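Side-chain contacts in serine acetyltransferase 1, putative (Entamoeba histolytica, PDB 7BW9), which probably acetylates L-serine on its hydroxyl group, a step of cysteine biosynthesis: residues A[29-34]-A[41-46]; A[47-52]-A[119-124]. One frame throughout, in Å; residues are numbered along the deposited sequence.

Contact 1 of 2, residues A[29-34]-A[41-46]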
loop_
_atom_site.group_PDB
_atom_site.type_symbol
_atom_site.label_atom_id
_atom_site.label_comp_id
_atom_site.label_asym_id
_atom_site.label_seq_id
_atom_site.Cartn_x
_atom_site.Cartn_y
_atom_site.Cartn_z
ATOM N N PHE A 29 17.562 -16.563 10.469
ATOM C CA PHE A 29 17.264 -15.556 9.455
ATOM C C PHE A 29 17.478 -14.158 10.013
ATOM O O PHE A 29 17.377 -13.946 11.221
ATOM C CB PHE A 29 15.817 -15.682 8.972
ATOM C CG PHE A 29 15.479 -17.027 8.416
ATOM C CD1 PHE A 29 15.054 -18.054 9.250
ATOM C CD2 PHE A 29 15.564 -17.264 7.048
ATOM C CE1 PHE A 29 14.734 -19.304 8.728
ATOM C CE2 PHE A 29 15.246 -18.503 6.519
ATOM C CZ PHE A 29 14.830 -19.528 7.362
ATOM N N PRO A 30 17.768 -13.184 9.159
ATOM C CA PRO A 30 17.809 -11.795 9.626
ATOM C C PRO A 30 16.474 -11.382 10.228
ATOM O O PRO A 30 15.406 -11.860 9.831
ATOM C CB PRO A 30 18.118 -10.995 8.352
ATOM C CG PRO A 30 18.757 -11.990 7.426
ATOM C CD PRO A 30 18.097 -13.302 7.728
ATOM N N GLU A 31 16.555 -10.488 11.209
ATOM C CA GLU A 31 15.369 -9.980 11.880
ATOM C C GLU A 31 14.491 -9.201 10.902
ATOM O O GLU A 31 14.990 -8.512 10.009
ATOM C CB GLU A 31 15.793 -9.087 13.044
ATOM C CG GLU A 31 14.734 -8.877 14.102
ATOM C CD GLU A 31 14.958 -7.595 14.894
ATOM O OE1 GLU A 31 15.694 -6.702 14.404
ATOM O OE2 GLU A 31 14.394 -7.486 16.004
ATOM N N LYS A 32 13.174 -9.311 11.069
ATOM C CA LYS A 32 12.222 -8.575 10.248
ATOM C C LYS A 32 11.493 -7.561 11.118
ATOM O O LYS A 32 10.869 -7.933 12.115
ATOM C CB LYS A 32 11.231 -9.523 9.576
ATOM C CG LYS A 32 11.700 -10.034 8.228
ATOM C CD LYS A 32 10.519 -10.245 7.292
ATOM C CE LYS A 32 10.961 -10.233 5.828
ATOM N NZ LYS A 32 11.714 -8.984 5.456
ATOM N N LYS A 33 11.560 -6.292 10.736
ATOM C CA LYS A 33 10.888 -5.215 11.451
ATOM C C LYS A 33 9.612 -4.814 10.720
ATOM O O LYS A 33 9.563 -4.819 9.486
ATOM C CB LYS A 33 11.802 -3.995 11.590
ATOM C CG LYS A 33 12.897 -4.141 12.641
ATOM C CD LYS A 33 14.284 -3.950 12.024
ATOM C CE LYS A 33 14.746 -2.493 12.087
ATOM N NZ LYS A 33 16.215 -2.376 12.345
ATOM N N SER A 34 8.580 -4.462 11.491
ATOM C CA SER A 34 7.344 -3.922 10.934
ATOM C C SER A 34 6.678 -3.008 11.957
ATOM O O SER A 34 6.970 -1.810 12.001
ATOM C CB SER A 34 6.400 -5.048 10.500
ATOM O OG SER A 34 6.330 -6.084 11.475
ATOM N N ILE A 41 3.678 -11.239 17.058
ATOM C CA ILE A 41 2.870 -12.384 16.656
ATOM C C ILE A 41 3.691 -13.319 15.789
ATOM O O ILE A 41 3.624 -14.547 15.937
ATOM C CB ILE A 41 1.578 -11.904 15.962
ATOM C CG1 ILE A 41 0.644 -11.300 17.014
ATOM C CG2 ILE A 41 0.881 -13.033 15.249
ATOM C CD1 ILE A 41 -0.369 -10.365 16.455
ATOM N N GLN A 42 4.521 -12.756 14.910
ATOM C CA GLN A 42 5.372 -13.585 14.065
ATOM C C GLN A 42 6.301 -14.451 14.900
ATOM O O GLN A 42 6.432 -15.656 14.655
ATOM C CB GLN A 42 6.192 -12.707 13.116
ATOM C CG GLN A 42 5.390 -12.135 11.932
ATOM C CD GLN A 42 6.192 -11.111 11.148
ATOM O OE1 GLN A 42 7.079 -10.435 11.698
ATOM N NE2 GLN A 42 5.905 -11.002 9.861
ATOM N N LYS A 43 6.981 -13.836 15.885
ATOM C CA LYS A 43 7.889 -14.580 16.752
ATOM C C LYS A 43 7.129 -15.581 17.614
ATOM O O LYS A 43 7.628 -16.680 17.886
ATOM C CB LYS A 43 8.686 -13.618 17.642
ATOM C CG LYS A 43 9.535 -12.613 16.885
ATOM C CD LYS A 43 10.360 -11.736 17.831
ATOM C CE LYS A 43 11.198 -10.728 17.050
ATOM N NZ LYS A 43 12.323 -10.160 17.852
ATOM N N ILE A 44 5.925 -15.221 18.063
ATOM C CA ILE A 44 5.149 -16.159 18.875
ATOM C C ILE A 44 4.707 -17.363 18.043
ATOM O O ILE A 44 4.786 -18.510 18.497
ATOM C CB ILE A 44 3.941 -15.458 19.518
ATOM C CG1 ILE A 44 4.399 -14.463 20.592
ATOM C CG2 ILE A 44 3.006 -16.495 20.118
ATOM C CD1 ILE A 44 3.368 -13.384 20.919
ATOM N N LEU A 45 4.237 -17.133 16.814
ATOM C CA LEU A 45 3.675 -18.255 16.060
ATOM C C LEU A 45 4.738 -19.106 15.367
ATOM O O LEU A 45 4.526 -20.306 15.165
ATOM C CB LEU A 45 2.682 -17.752 15.018
ATOM C CG LEU A 45 1.463 -16.980 15.519
ATOM C CD1 LEU A 45 0.742 -16.426 14.318
ATOM C CD2 LEU A 45 0.553 -17.869 16.328
ATOM N N PHE A 46 5.865 -18.528 14.967
ATOM C CA PHE A 46 6.906 -19.273 14.261
ATOM C C PHE A 46 8.282 -18.812 14.699
ATOM O O PHE A 46 9.022 -18.200 13.923
ATOM C CB PHE A 46 6.752 -19.119 12.751
ATOM C CG PHE A 46 5.458 -19.598 12.246
ATOM C CD1 PHE A 46 5.236 -20.951 12.075
ATOM C CD2 PHE A 46 4.446 -18.697 11.943
ATOM C CE1 PHE A 46 4.025 -21.408 11.598
ATOM C CE2 PHE A 46 3.227 -19.147 11.471
ATOM C CZ PHE A 46 3.017 -20.509 11.304
HETATM O O HOH W 1 7.971 -8.000 11.185
#
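Gln42 and Ser34 face each other across a single water, and this is the more enclosed side of the contact. Gln42 OE1 and Ser34 OG stand 4.4 Å apart, too far for a direct bond. The water bridges the gap, donating to Gln42 OE1 at 2.6 Å and lying 2.5 Å from Ser34 OG. A weak third bond, 3.0 Å long, runs from the same water to the backbone Lys32 O. The angle at the water between Lys32 O and Gln42 OE1 is about 106°, close to tetrahedral, as expected of a molecule giving one proton to each. The water thus ties two points of the loop to one amide. The tight packing is that of Gln42, buried against His131 and Met134 of helix 128-144, which probably limits the movement of its amide. These residues belong to the helical N-terminal part of the subunit, which precedes the left-handed beta-helix characteristic of the family; here the loop leading into helix 36-45 folds back along that helix. Ser34 N is bonded to Glu39 OE2, a further link between loop and helix. The opposite character appears at Glu31 and Lys43. Glu31 is exposed, and its carboxylate OE2 lies 3.9 Å from Lys43 NZ, a long salt bridge that is probably weakened by solvent. Both side chains are extended and meet at a slant: in Glu31, CG lies anti to the backbone N (chi1 -160°), while the outer torsions of Lys43 all stay near 180°, carrying NZ from the flank of the helix across to the loop. Lys32 begins by pointing at the helix, yet its chain turns off toward a neighbouring subunit, where NZ is hydrogen-bonded to Asn157 OD1 of that subunit.

Contact 2 of 2, residues A[47-52]-A[119-124]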
loop_
_atom_site.group_PDB
_atom_site.type_symbol
_atom_site.label_atom_id
_atom_site.label_comp_id
_atom_site.label_asym_id
_atom_site.label_seq_id
_atom_site.Cartn_x
_atom_site.Cartn_y
_atom_site.Cartn_z
ATOM N N PRO A 47 8.671 -19.116 15.941
ATOM C CA PRO A 47 10.006 -18.699 16.400
ATOM C C PRO A 47 11.126 -19.089 15.451
ATOM O O PRO A 47 12.061 -18.303 15.254
ATOM C CB PRO A 47 10.141 -19.392 17.766
ATOM C CG PRO A 47 8.965 -20.361 17.863
ATOM C CD PRO A 47 7.891 -19.754 17.015
ATOM N N ASP A 48 11.048 -20.260 14.824
ATOM C CA ASP A 48 12.169 -20.693 13.993
ATOM C C ASP A 48 12.479 -19.721 12.860
ATOM O O ASP A 48 13.631 -19.656 12.419
ATOM C CB ASP A 48 11.906 -22.085 13.425
ATOM C CG ASP A 48 12.064 -23.183 14.468
ATOM O OD1 ASP A 48 12.175 -22.867 15.677
ATOM O OD2 ASP A 48 12.061 -24.369 14.072
ATOM N N PHE A 49 11.504 -18.931 12.403
ATOM C CA PHE A 49 11.741 -18.050 11.263
ATOM C C PHE A 49 11.959 -16.598 11.648
ATOM O O PHE A 49 12.360 -15.797 10.789
ATOM C CB PHE A 49 10.576 -18.164 10.258
ATOM C CG PHE A 49 10.403 -19.558 9.727
ATOM C CD1 PHE A 49 11.088 -19.969 8.598
ATOM C CD2 PHE A 49 9.618 -20.481 10.401
ATOM C CE1 PHE A 49 10.955 -21.269 8.130
ATOM C CE2 PHE A 49 9.487 -21.776 9.941
ATOM C CZ PHE A 49 10.156 -22.171 8.802
ATOM N N PHE A 50 11.722 -16.228 12.901
ATOM C CA PHE A 50 11.754 -14.820 13.272
ATOM C C PHE A 50 12.606 -14.476 14.490
ATOM O O PHE A 50 12.738 -13.287 14.795
ATOM C CB PHE A 50 10.327 -14.306 13.527
ATOM C CG PHE A 50 9.439 -14.316 12.298
ATOM C CD1 PHE A 50 9.538 -13.315 11.343
ATOM C CD2 PHE A 50 8.508 -15.324 12.112
ATOM C CE1 PHE A 50 8.716 -13.322 10.219
ATOM C CE2 PHE A 50 7.675 -15.337 10.985
ATOM C CZ PHE A 50 7.784 -14.335 10.041
ATOM N N THR A 51 13.167 -15.446 15.207
ATOM C CA THR A 51 13.891 -15.134 16.434
ATOM C C THR A 51 15.340 -15.583 16.348
ATOM O O THR A 51 15.681 -16.516 15.614
ATOM C CB THR A 51 13.267 -15.806 17.661
ATOM O OG1 THR A 51 13.362 -17.225 17.519
ATOM C CG2 THR A 51 11.819 -15.398 17.821
ATOM N N ARG A 52 16.174 -14.918 17.153
ATOM C CA ARG A 52 17.535 -15.372 17.409
ATOM C C ARG A 52 17.533 -16.757 18.046
ATOM O O ARG A 52 16.741 -17.042 18.946
ATOM C CB ARG A 52 18.241 -14.386 18.334
ATOM C CG ARG A 52 18.935 -13.246 17.628
ATOM C CD ARG A 52 19.425 -12.248 18.653
ATOM N NE ARG A 52 20.194 -12.903 19.714
ATOM C CZ ARG A 52 20.549 -12.317 20.855
ATOM N NH1 ARG A 52 20.205 -11.057 21.091
ATOM N NH2 ARG A 52 21.248 -12.992 21.764
ATOM N N SER A 119 8.644 -22.590 -0.883
ATOM C CA SER A 119 8.981 -23.125 0.432
ATOM C C SER A 119 8.069 -22.492 1.468
ATOM O O SER A 119 7.548 -21.396 1.266
ATOM C CB SER A 119 10.460 -22.874 0.780
ATOM O OG SER A 119 10.659 -21.601 1.394
ATOM N N LEU A 120 7.897 -23.189 2.596
ATOM C CA LEU A 120 7.122 -22.613 3.691
ATOM C C LEU A 120 7.845 -21.428 4.313
ATOM O O LEU A 120 7.194 -20.461 4.732
ATOM C CB LEU A 120 6.809 -23.665 4.762
ATOM C CG LEU A 120 5.916 -24.846 4.359
ATOM C CD1 LEU A 120 5.269 -25.465 5.583
ATOM C CD2 LEU A 120 4.857 -24.454 3.314
ATOM N N ALA A 121 9.181 -21.474 4.366
ATOM C CA ALA A 121 9.947 -20.344 4.891
ATOM C C ALA A 121 9.615 -19.060 4.138
ATOM O O ALA A 121 9.304 -18.029 4.749
ATOM C CB ALA A 121 11.446 -20.635 4.803
ATOM N N MET A 122 9.680 -19.111 2.806
ATOM C CA MET A 122 9.349 -17.948 1.992
ATOM C C MET A 122 7.953 -17.441 2.326
ATOM O O MET A 122 7.748 -16.243 2.550
ATOM C CB MET A 122 9.451 -18.311 0.511
ATOM C CG MET A 122 8.735 -17.331 -0.425
ATOM S SD MET A 122 8.582 -17.920 -2.132
ATOM C CE MET A 122 10.290 -18.217 -2.543
ATOM N N ILE A 123 6.988 -18.360 2.400
ATOM C CA ILE A 123 5.608 -17.987 2.693
ATOM C C ILE A 123 5.522 -17.353 4.074
ATOM O O ILE A 123 4.907 -16.294 4.258
ATOM C CB ILE A 123 4.686 -19.219 2.573
ATOM C CG1 ILE A 123 4.667 -19.735 1.133
ATOM C CG2 ILE A 123 3.261 -18.909 3.039
ATOM C CD1 ILE A 123 4.173 -21.140 1.017
ATOM N N ILE A 124 6.158 -17.980 5.059
ATOM C CA ILE A 124 6.018 -17.513 6.430
ATOM C C ILE A 124 6.662 -16.146 6.595
ATOM O O ILE A 124 6.130 -15.268 7.282
ATOM C CB ILE A 124 6.623 -18.541 7.398
ATOM C CG1 ILE A 124 5.759 -19.804 7.445
ATOM C CG2 ILE A 124 6.789 -17.921 8.783
ATOM C CD1 ILE A 124 6.365 -20.932 8.286
#
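Phe49 lays one face of its ring against Ile124, and the two side chains cross at about a right angle. Ile124 CD1 sits 4.0 Å from the ring centroid and 27° off the normal, the geometry of a CH-pi contact; its nearest ring atom is Phe49 CE2, at 3.6 Å. Ala121, one helical turn earlier, reaches the same ring obliquely, with its CB 3.4 Å from Phe49 CE1. The short, weakly bonded helix 47-50 thereby rests on helix 120-126 in the helical part of the subunit; Phe49 CA and Ala121 CA are the closest CA pair across the two segments, 7.0 Å apart.

Phe50 is turned differently. It presents its edge: Phe50 CZ approaches Ile124 O at 3.3 Å, near the plane of the ring, and Phe50 CE2 lies 3.5 Å from Ile124 CG2. Because CG2 is anti to the backbone N while CG1 lies beside it (chi1 -70°), the two branches of Ile124 part: CD1 lies over Phe49, while CG2 meets Phe50 most closely and also borders the base of the Phe49 side chain. The turn that carries both rings is fastened by Pro47 O, which accepts from Phe50 N, Thr51 N and Thr51 OG1.

Apart from the ring edge at Ile124 O, whose slightly positive C-H groups may favour the carbonyl, the joint is apolar; it therefore probably depends on close fit and dispersion, while Ile124 O finds its hydrogen bond elsewhere, from His131 NE2.

How the contacts relate
The centres of contact 1 and contact 2 lie about 7 Å apart, and helix 47-50 follows helix 36-45 after a break at Phe46. They share surface: Gln42 O packs on Phe50 CD2 at 3.3 Å, Lys43 CB on Thr51 CG2 at 3.6 Å, and Phe29 CE1 on Phe49 CD1 at 3.7 Å. Arg125 joins them further, hydrogen-bonding Pro30 O through NH2 and Phe49 O through NH1. Both contacts also touch the second subunit. Neither contains a residue of the observed cysteine pockets, but segment 119-124 follows closely in sequence on Asp114, Pro115 and Ala116, which line one pocket with Asp179 and His180.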